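Local coordinates for OmpT protein (Vibrio cholerae serotype O1, PDB 6EHD) that probably forms a water-filled diffusion channel across the outer membrane, as a general porin of the beta-barrel type, at residues A[112-124]-A[135-148]. The protein carries 1 engineered substitution. Residues are numbered along the deposited sequence; the frame is centred on the assembly and turned at random. Where two conformers were deposited one is given.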
loop_
_atom_site.group_PDB
_atom_site.type_symbol
_atom_site.label_atom_id
_atom_site.label_comp_id
_atom_site.label_asym_id
_atom_site.label_seq_id
_atom_site.Cartn_x
_atom_site.Cartn_y
_atom_site.Cartn_z
ATOM N N THR A 112 -8.059 3.186 -3.814
ATOM C CA THR A 112 -9.507 3.327 -3.493
ATOM C C THR A 112 -10.406 2.243 -4.158
ATOM O O THR A 112 -11.307 1.720 -3.480
ATOM C CB THR A 112 -10.000 4.731 -3.875
ATOM O OG1 THR A 112 -9.046 5.654 -3.360
ATOM C CG2 THR A 112 -11.434 5.049 -3.325
ATOM N N LEU A 113 -10.115 1.910 -5.411
ATOM C CA LEU A 113 -10.759 0.838 -6.189
ATOM C C LEU A 113 -10.058 -0.525 -6.289
ATOM O O LEU A 113 -10.744 -1.560 -6.372
ATOM C CB LEU A 113 -11.100 1.357 -7.596
ATOM C CG LEU A 113 -11.815 2.707 -7.753
ATOM C CD1 LEU A 113 -12.054 3.103 -9.206
ATOM C CD2 LEU A 113 -13.123 2.785 -6.990
ATOM N N SER A 114 -8.718 -0.535 -6.261
ATOM C CA SER A 114 -7.911 -1.716 -6.575
ATOM C C SER A 114 -7.590 -2.541 -5.335
ATOM O O SER A 114 -7.279 -3.726 -5.473
ATOM C CB SER A 114 -6.586 -1.262 -7.282
ATOM O OG SER A 114 -5.808 -0.472 -6.371
ATOM N N ASP A 115 -7.639 -1.937 -4.126
ATOM C CA ASP A 115 -7.066 -2.538 -2.901
ATOM C C ASP A 115 -5.575 -2.982 -3.122
ATOM O O ASP A 115 -5.136 -3.947 -2.558
ATOM C CB ASP A 115 -7.900 -3.754 -2.401
ATOM C CG ASP A 115 -9.331 -3.367 -2.006
ATOM O OD1 ASP A 115 -9.633 -2.161 -1.777
ATOM O OD2 ASP A 115 -10.170 -4.284 -1.943
ATOM N N ALA A 116 -4.854 -2.281 -4.001
ATOM C CA ALA A 116 -3.446 -2.416 -4.173
ATOM C C ALA A 116 -3.050 -3.716 -4.887
ATOM O O ALA A 116 -1.882 -4.052 -4.895
ATOM C CB ALA A 116 -2.702 -2.245 -2.844
ATOM N N LEU A 117 -3.981 -4.354 -5.597
ATOM C CA LEU A 117 -3.714 -5.635 -6.238
ATOM C C LEU A 117 -4.388 -5.709 -7.623
ATOM O O LEU A 117 -5.533 -5.261 -7.733
ATOM C CB LEU A 117 -4.330 -6.706 -5.321
ATOM C CG LEU A 117 -4.532 -8.167 -5.762
ATOM C CD1 LEU A 117 -3.167 -8.777 -5.935
ATOM C CD2 LEU A 117 -5.353 -8.971 -4.762
ATOM N N HIS A 118 -3.707 -6.340 -8.598
ATOM C CA HIS A 118 -4.301 -6.740 -9.915
ATOM C C HIS A 118 -3.684 -8.067 -10.285
ATOM O O HIS A 118 -2.424 -8.277 -10.255
ATOM C CB HIS A 118 -4.079 -5.662 -10.984
ATOM C CG HIS A 118 -4.887 -5.819 -12.262
ATOM N ND1 HIS A 118 -4.672 -6.841 -13.177
ATOM C CD2 HIS A 118 -5.858 -5.029 -12.801
ATOM C CE1 HIS A 118 -5.543 -6.709 -14.176
ATOM N NE2 HIS A 118 -6.217 -5.583 -14.012
ATOM N N ASP A 119 -4.578 -9.018 -10.582
ATOM C CA ASP A 119 -4.195 -10.426 -10.825
ATOM C C ASP A 119 -3.504 -10.718 -12.161
ATOM O O ASP A 119 -2.961 -11.822 -12.389
ATOM C CB ASP A 119 -5.455 -11.342 -10.771
ATOM C CG ASP A 119 -6.063 -11.455 -9.374
ATOM O OD1 ASP A 119 -5.499 -10.887 -8.408
ATOM O OD2 ASP A 119 -7.148 -12.087 -9.248
ATOM N N SER A 120 -3.542 -9.790 -13.085
ATOM C CA SER A 120 -2.864 -10.046 -14.340
ATOM C C SER A 120 -2.174 -8.770 -14.830
ATOM O O SER A 120 -2.731 -8.057 -15.670
ATOM C CB SER A 120 -3.847 -10.595 -15.405
ATOM O OG SER A 120 -3.105 -10.786 -16.588
ATOM N N GLN A 121 -0.952 -8.505 -14.317
ATOM C CA GLN A 121 -0.221 -7.313 -14.703
ATOM C C GLN A 121 1.080 -7.661 -15.351
ATOM O O GLN A 121 1.653 -8.716 -15.061
ATOM C CB GLN A 121 0.171 -6.474 -13.446
ATOM C CG GLN A 121 -0.884 -5.790 -12.729
ATOM C CD GLN A 121 -0.320 -5.003 -11.485
ATOM O OE1 GLN A 121 0.203 -3.896 -11.615
ATOM N NE2 GLN A 121 -0.467 -5.602 -10.305
ATOM N N VAL A 122 1.565 -6.728 -16.167
ATOM C CA VAL A 122 2.972 -6.621 -16.507
ATOM C C VAL A 122 3.572 -5.396 -15.786
ATOM O O VAL A 122 3.048 -4.288 -15.957
ATOM C CB VAL A 122 3.243 -6.338 -17.997
ATOM C CG1 VAL A 122 4.666 -6.673 -18.326
ATOM C CG2 VAL A 122 2.254 -7.027 -18.880
ATOM N N LYS A 123 4.704 -5.583 -15.084
ATOM C CA LYS A 123 5.327 -4.459 -14.321
ATOM C C LYS A 123 6.744 -4.345 -14.821
ATOM O O LYS A 123 7.383 -5.373 -15.169
ATOM C CB LYS A 123 5.237 -4.701 -12.787
ATOM C CG LYS A 123 3.838 -4.522 -12.205
ATOM C CD LYS A 123 3.708 -4.900 -10.711
ATOM C CE LYS A 123 4.673 -4.137 -9.793
ATOM N NZ LYS A 123 4.633 -4.792 -8.431
ATOM N N TYR A 124 7.185 -3.110 -14.935
ATOM C CA TYR A 124 8.517 -2.744 -15.399
ATOM C C TYR A 124 9.329 -1.965 -14.352
ATOM O O TYR A 124 8.780 -1.057 -13.694
ATOM C CB TYR A 124 8.345 -1.831 -16.655
ATOM C CG TYR A 124 9.629 -1.329 -17.248
ATOM C CD1 TYR A 124 10.476 -2.173 -17.999
ATOM C CD2 TYR A 124 10.032 0.011 -17.065
ATOM C CE1 TYR A 124 11.641 -1.719 -18.569
ATOM C CE2 TYR A 124 11.213 0.484 -17.623
ATOM C CZ TYR A 124 12.013 -0.363 -18.393
ATOM O OH TYR A 124 13.231 0.118 -18.883
ATOM N N ALA A 135 6.898 1.184 -13.815
ATOM C CA ALA A 135 5.600 1.236 -14.455
ATOM C C ALA A 135 4.818 -0.059 -14.467
ATOM O O ALA A 135 5.355 -1.130 -14.168
ATOM C CB ALA A 135 5.857 1.757 -15.874
ATOM N N GLY A 136 3.511 0.029 -14.669
ATOM C CA GLY A 136 2.685 -1.162 -14.743
ATOM C C GLY A 136 1.425 -1.016 -15.593
ATOM O O GLY A 136 0.874 0.071 -15.795
ATOM N N TYR A 137 0.964 -2.160 -16.099
ATOM C CA TYR A 137 -0.324 -2.241 -16.833
ATOM C C TYR A 137 -1.078 -3.503 -16.458
ATOM O O TYR A 137 -0.527 -4.589 -16.460
ATOM C CB TYR A 137 0.010 -2.226 -18.383
ATOM C CG TYR A 137 -1.187 -2.481 -19.307
ATOM C CD1 TYR A 137 -2.065 -1.444 -19.677
ATOM C CD2 TYR A 137 -1.436 -3.773 -19.822
ATOM C CE1 TYR A 137 -3.186 -1.678 -20.507
ATOM C CE2 TYR A 137 -2.558 -4.015 -20.635
ATOM C CZ TYR A 137 -3.401 -2.985 -20.990
ATOM O OH TYR A 137 -4.469 -3.278 -21.793
ATOM N N GLY A 138 -2.368 -3.375 -16.217
ATOM C CA GLY A 138 -3.206 -4.490 -15.889
ATOM C C GLY A 138 -4.034 -4.850 -17.165
ATOM O O GLY A 138 -4.690 -3.965 -17.764
ATOM N N PHE A 139 -4.076 -6.132 -17.490
ATOM C CA PHE A 139 -4.972 -6.639 -18.612
ATOM C C PHE A 139 -6.422 -6.791 -18.170
ATOM O O PHE A 139 -6.704 -7.606 -17.256
ATOM C CB PHE A 139 -4.440 -7.974 -19.114
ATOM C CG PHE A 139 -3.111 -7.860 -19.783
ATOM C CD1 PHE A 139 -3.019 -7.608 -21.158
ATOM C CD2 PHE A 139 -1.953 -7.988 -19.054
ATOM C CE1 PHE A 139 -1.771 -7.514 -21.773
ATOM C CE2 PHE A 139 -0.726 -7.893 -19.652
ATOM C CZ PHE A 139 -0.617 -7.650 -21.007
ATOM N N PRO A 140 -7.368 -5.977 -18.737
ATOM C CA PRO A 140 -8.770 -6.180 -18.323
ATOM C C PRO A 140 -9.192 -7.462 -19.078
ATOM O O PRO A 140 -8.643 -7.742 -20.159
ATOM C CB PRO A 140 -9.497 -4.922 -18.820
ATOM C CG PRO A 140 -8.682 -4.429 -19.953
ATOM C CD PRO A 140 -7.245 -4.868 -19.709
ATOM N N GLU A 141 -10.000 -8.328 -18.510
ATOM C CA GLU A 141 -10.108 -9.621 -19.229
ATOM C C GLU A 141 -11.483 -9.777 -19.766
ATOM O O GLU A 141 -12.331 -10.433 -19.160
ATOM C CB GLU A 141 -9.554 -10.777 -18.425
ATOM C CG GLU A 141 -8.044 -10.846 -18.677
ATOM C CD GLU A 141 -7.313 -11.716 -17.710
ATOM O OE1 GLU A 141 -6.086 -11.867 -17.876
ATOM O OE2 GLU A 141 -7.969 -12.258 -16.801
ATOM N N ASP A 142 -11.671 -9.089 -20.898
ATOM C CA ASP A 142 -12.989 -8.774 -21.444
ATOM C C ASP A 142 -13.902 -8.304 -20.282
ATOM O O ASP A 142 -14.959 -8.868 -20.038
ATOM C CB ASP A 142 -13.530 -9.979 -22.235
ATOM C CG ASP A 142 -12.572 -10.426 -23.382
ATOM O OD1 ASP A 142 -12.229 -9.605 -24.266
ATOM O OD2 ASP A 142 -12.157 -11.608 -23.406
ATOM N N ASN A 143 -13.407 -7.309 -19.535
ATOM C CA ASN A 143 -14.087 -6.684 -18.381
ATOM C C ASN A 143 -14.231 -7.524 -17.112
ATOM O O ASN A 143 -14.918 -7.098 -16.188
ATOM C CB ASN A 143 -15.465 -6.100 -18.781
ATOM C CG ASN A 143 -15.356 -4.929 -19.743
ATOM O OD1 ASN A 143 -14.269 -4.418 -20.030
ATOM N ND2 ASN A 143 -16.496 -4.485 -20.226
ATOM N N ALA A 144 -13.577 -8.683 -17.039
ATOM C CA ALA A 144 -13.577 -9.511 -15.801
ATOM C C ALA A 144 -12.581 -8.981 -14.725
ATOM O O ALA A 144 -12.645 -9.361 -13.543
ATOM C CB ALA A 144 -13.248 -10.965 -16.146
ATOM N N LYS A 145 -11.650 -8.125 -15.149
ATOM C CA LYS A 145 -10.648 -7.512 -14.240
ATOM C C LYS A 145 -10.651 -6.012 -14.518
ATOM O O LYS A 145 -11.046 -5.583 -15.594
ATOM C CB LYS A 145 -9.264 -8.096 -14.522
ATOM C CG LYS A 145 -9.081 -9.554 -14.127
ATOM C CD LYS A 145 -7.668 -9.960 -14.498
ATOM C CE LYS A 145 -7.257 -11.318 -13.963
ATOM N NZ LYS A 145 -8.269 -12.361 -14.197
ATOM N N GLN A 146 -10.202 -5.206 -13.563
ATOM C CA GLN A 146 -10.109 -3.737 -13.780
ATOM C C GLN A 146 -9.123 -3.304 -14.844
ATOM O O GLN A 146 -8.146 -4.028 -15.181
ATOM C CB GLN A 146 -9.764 -3.073 -12.422
ATOM C CG GLN A 146 -10.792 -3.292 -11.322
ATOM C CD GLN A 146 -10.322 -2.757 -9.947
ATOM O OE1 GLN A 146 -9.140 -2.411 -9.788
ATOM N NE2 GLN A 146 -11.241 -2.693 -8.961
ATOM N N GLU A 147 -9.309 -2.093 -15.376
ATOM C CA GLU A 147 -8.256 -1.432 -16.144
ATOM C C GLU A 147 -7.243 -0.751 -15.181
ATOM O O GLU A 147 -7.691 -0.139 -14.182
ATOM C CB GLU A 147 -8.807 -0.337 -17.069
ATOM C CG GLU A 147 -9.917 -0.835 -18.040
ATOM C CD GLU A 147 -10.457 0.251 -18.974
ATOM O OE1 GLU A 147 -9.920 1.386 -19.041
ATOM O OE2 GLU A 147 -11.462 -0.029 -19.637
ATOM N N LEU A 148 -5.976 -0.767 -15.547
ATOM C CA LEU A 148 -4.884 -0.130 -14.748
ATOM C C LEU A 148 -3.695 0.243 -15.609
ATOM O O LEU A 148 -3.175 -0.550 -16.404
ATOM C CB LEU A 148 -4.443 -1.081 -13.613
ATOM C CG LEU A 148 -3.349 -0.636 -12.643
ATOM C CD1 LEU A 148 -3.882 0.464 -11.733
ATOM C CD2 LEU A 148 -2.853 -1.791 -11.828
HETATM O O HOH W 1 -7.122 -4.305 -9.888
#
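His118 lies against Gly138 at the open end of an antiparallel beta hairpin in the porin barrel, whose strands 121-128 and 131-138 are neighbours in the wall. The tightly packed part centres on this imidazole. CA of Gly138 sits over one ring face, 3.7 Å from the centroid, a CH-pi contact; glycine suits the place because a CB would run into the ring. With CG trans to the backbone N (chi1 -167°), the ring is brought against Gly138, and His118 NE2 donates to Gln146 O at 2.7 Å with the acceptor in the ring plane. ND1 accepts from Ser120 N, so both ring nitrogens are bonded and the ring's rotation is fixed. Phe139 O lies at the ring edge near CE1, buried without a hydrogen-bond partner.

Farther along the wall the backbones are joined at the hydrogen-bonded pairs Val122-Tyr137 and Tyr124-Ala135. Ser120 O accepts from Phe139 N, carrying the pairing round to the loop. Gly136 faces Lys123, whose amine turns away to a salt bridge with Asp93.

Toward solvent the contact loosens. The side chains of Asp119 and Ser120 lie along the aliphatic part of Lys145: CE is 3.7 Å from Asp119 CB, while NZ bends off to a salt bridge with Glu141 OE2. Ser120 OG adds just a weak hydrogen bond to Glu141 OE1, and Glu141, Asp142 and Asn143 are poorly ordered.

Next to the histidine, the long, flat-ended Gln146 spans to the loop before strand 117-118. Its OE1 takes a hydrogen from a water that also donates to Leu117 O, and Asn169 and Asp171 of strand 160-171 also bond to the amide. Gln146 NE2 points almost straight (171°) at Leu113 O, 2.9 Å away, within its own amide plane but well above the plane of that carbonyl.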